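Local coordinates for protein catechol 1,2-dioxygenase (Burkholderia vietnamiensis, PDB 5TD3) that probably catalyses the intradiol ring cleavage of catechol by molecular oxygen to cis,cis-muconate, as a metal-dependent catechol 1,2-dioxygenase, at residues A125-G130 / R190-T195. Numbering follows the deposited sequence.
Sequences APVRDG and RGAVRT
Strands 127-129 and 190-194 run parallel, their axes approaching to 4.5 Å and inclined by 32°, with V127 beside A192, R128 beside V193 and D129 beside R194. Four backbone bonds form the ladder: A192 N to P126 O, R128 N to A192 O, R194 N to R128 O and, just past the shorter strand, G130 N to R194 O at 2.8 Å. A water receives NH1 of R128 at 2.9 Å and donates to both P126 O and A192 O, two acceptors that lie 3.4 Å from each other. On the face carrying V127, A192 and R194, CG2 of V127 packs against CB of A192 at 3.8 Å, and L163 touches both residues. R194 is modelled in two conformers; in one of them CG1 of V127, anti to its backbone N (chi1 180°), sits over the centre of the guanidinium, 4.0 Å above the plane. In that conformer D129 OD1 lies in plane at the guanidinium edge, where NE makes a weak but nearly straight salt-bridge bond of 3.4 Å, and the carboxylate is turned 69° from the guanidinium. This is the edge of one sheet of the dioxygenase beta-sandwich: 127-129 is one of its two outermost strands within the chain, and 190-194 hydrogen-bonds on its other flank to 163-167. On the opposite face V193 turns to Y201 and F203 of the second sheet, its CG1 also meeting G130 O at 3.3 Å. At the start of the pair, CB of A125 rests on the R190 carbonyl and on CB of R190, whose extended side chain leads away to the carbonyl oxygens of S176 and L120, near the zinc site formed by Y175, H235 and H237.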
loop_
_atom_site.group_PDB
_atom_site.type_symbol
_atom_site.label_atom_id
_atom_site.label_comp_id
_atom_site.label_asym_id
_atom_site.label_seq_id
_atom_site.Cartn_x
_atom_site.Cartn_y
_atom_site.Cartn_z
ATOM N N ALA A 125 -2.162 -21.876 -20.460
ATOM C CA ALA A 125 -2.302 -23.297 -20.162
ATOM C C ALA A 125 -2.778 -24.090 -21.382
ATOM O O ALA A 125 -3.384 -23.531 -22.297
ATOM C CB ALA A 125 -3.267 -23.494 -19.001
ATOM N N PRO A 126 -2.486 -25.396 -21.430
ATOM C CA PRO A 126 -2.874 -26.190 -22.604
ATOM C C PRO A 126 -4.379 -26.304 -22.755
ATOM O O PRO A 126 -5.115 -26.468 -21.775
ATOM C CB PRO A 126 -2.236 -27.557 -22.341
ATOM C CG PRO A 126 -2.065 -27.618 -20.836
ATOM C CD PRO A 126 -1.773 -26.203 -20.421
ATOM N N VAL A 127 -4.823 -26.131 -23.999
ATOM C CA VAL A 127 -6.221 -26.219 -24.408
ATOM C C VAL A 127 -6.421 -27.527 -25.165
ATOM O O VAL A 127 -5.640 -27.844 -26.070
ATOM C CB VAL A 127 -6.616 -25.024 -25.289
ATOM C CG1 VAL A 127 -8.075 -25.130 -25.714
ATOM C CG2 VAL A 127 -6.364 -23.723 -24.565
ATOM N N ARG A 128 -7.432 -28.302 -24.777
ATOM C CA ARG A 128 -7.820 -29.529 -25.471
ATOM C C ARG A 128 -9.301 -29.477 -25.829
ATOM O O ARG A 128 -10.064 -28.692 -25.265
ATOM C CB ARG A 128 -7.527 -30.796 -24.647
ATOM C CG ARG A 128 -6.096 -30.926 -24.141
ATOM C CD ARG A 128 -5.929 -32.162 -23.262
ATOM N NE ARG A 128 -4.535 -32.535 -23.047
ATOM C CZ ARG A 128 -3.728 -31.986 -22.140
ATOM N NH1 ARG A 128 -4.168 -31.025 -21.334
ATOM N NH2 ARG A 128 -2.470 -32.408 -22.026
ATOM N N ASP A 129 -9.711 -30.301 -26.799
ATOM C CA ASP A 129 -11.135 -30.462 -27.081
ATOM C C ASP A 129 -11.784 -31.452 -26.118
ATOM O O ASP A 129 -11.323 -32.592 -25.981
ATOM C CB ASP A 129 -11.373 -30.952 -28.515
ATOM C CG ASP A 129 -11.163 -29.877 -29.556
ATOM O OD1 ASP A 129 -11.152 -28.684 -29.214
ATOM O OD2 ASP A 129 -11.044 -30.240 -30.744
ATOM N N GLY A 130 -12.867 -31.027 -25.475
ATOM C CA GLY A 130 -13.710 -31.961 -24.716
ATOM C C GLY A 130 -13.253 -32.492 -23.367
ATOM O O GLY A 130 -14.018 -32.461 -22.398
ATOM N N ARG A 190 -3.373 -26.945 -14.297
ATOM C CA ARG A 190 -3.953 -25.825 -15.029
ATOM C C ARG A 190 -4.262 -26.287 -16.445
ATOM O O ARG A 190 -3.399 -26.856 -17.112
ATOM C CB ARG A 190 -2.991 -24.627 -15.078
ATOM C CG ARG A 190 -2.577 -24.089 -13.707
ATOM C CD ARG A 190 -1.571 -22.965 -13.837
ATOM N NE ARG A 190 -1.178 -22.439 -12.523
ATOM C CZ ARG A 190 -1.834 -21.483 -11.864
ATOM N NH1 ARG A 190 -2.925 -20.921 -12.375
ATOM N NH2 ARG A 190 -1.397 -21.088 -10.668
ATOM N N GLY A 191 -5.486 -26.072 -16.899
ATOM C CA GLY A 191 -5.786 -26.522 -18.249
ATOM C C GLY A 191 -7.106 -25.952 -18.708
ATOM O O GLY A 191 -7.906 -25.472 -17.906
ATOM N N ALA A 192 -7.358 -26.093 -20.002
ATOM C CA ALA A 192 -8.583 -25.574 -20.598
ATOM C C ALA A 192 -9.164 -26.612 -21.543
ATOM O O ALA A 192 -8.423 -27.317 -22.235
ATOM C CB ALA A 192 -8.343 -24.256 -21.351
ATOM N N VAL A 193 -10.489 -26.738 -21.511
ATOM C CA VAL A 193 -11.249 -27.604 -22.404
ATOM C C VAL A 193 -12.167 -26.753 -23.276
ATOM O O VAL A 193 -12.835 -25.836 -22.776
ATOM C CB VAL A 193 -12.068 -28.639 -21.612
ATOM C CG1 VAL A 193 -13.105 -29.292 -22.507
ATOM C CG2 VAL A 193 -11.151 -29.688 -21.013
ATOM N N ARG A 194 -12.194 -27.053 -24.577
ATOM C CA ARG A 194 -13.139 -26.453 -25.513
ATOM C C ARG A 194 -14.314 -27.408 -25.692
ATOM O O ARG A 194 -14.122 -28.563 -26.082
ATOM C CB ARG A 194 -12.474 -26.168 -26.861
ATOM C CG ARG A 194 -12.500 -24.706 -27.284
ATOM C CD ARG A 194 -12.142 -24.554 -28.758
ATOM N NE ARG A 194 -10.906 -25.252 -29.101
ATOM C CZ ARG A 194 -9.744 -24.655 -29.351
ATOM N NH1 ARG A 194 -9.643 -23.335 -29.300
ATOM N NH2 ARG A 194 -8.680 -25.383 -29.657
ATOM N N THR A 195 -15.522 -26.931 -25.409
ATOM C CA THR A 195 -16.680 -27.802 -25.503
ATOM C C THR A 195 -16.990 -28.122 -26.958
ATOM O O THR A 195 -16.790 -27.302 -27.861
ATOM C CB THR A 195 -17.901 -27.162 -24.842
ATOM O OG1 THR A 195 -18.257 -25.967 -25.553
ATOM C CG2 THR A 195 -17.605 -26.836 -23.388
HETATM O O HOH W 1 -6.165 -28.945 -21.395
HETATM O O HOH W 2 -8.947 -27.410 -28.390
#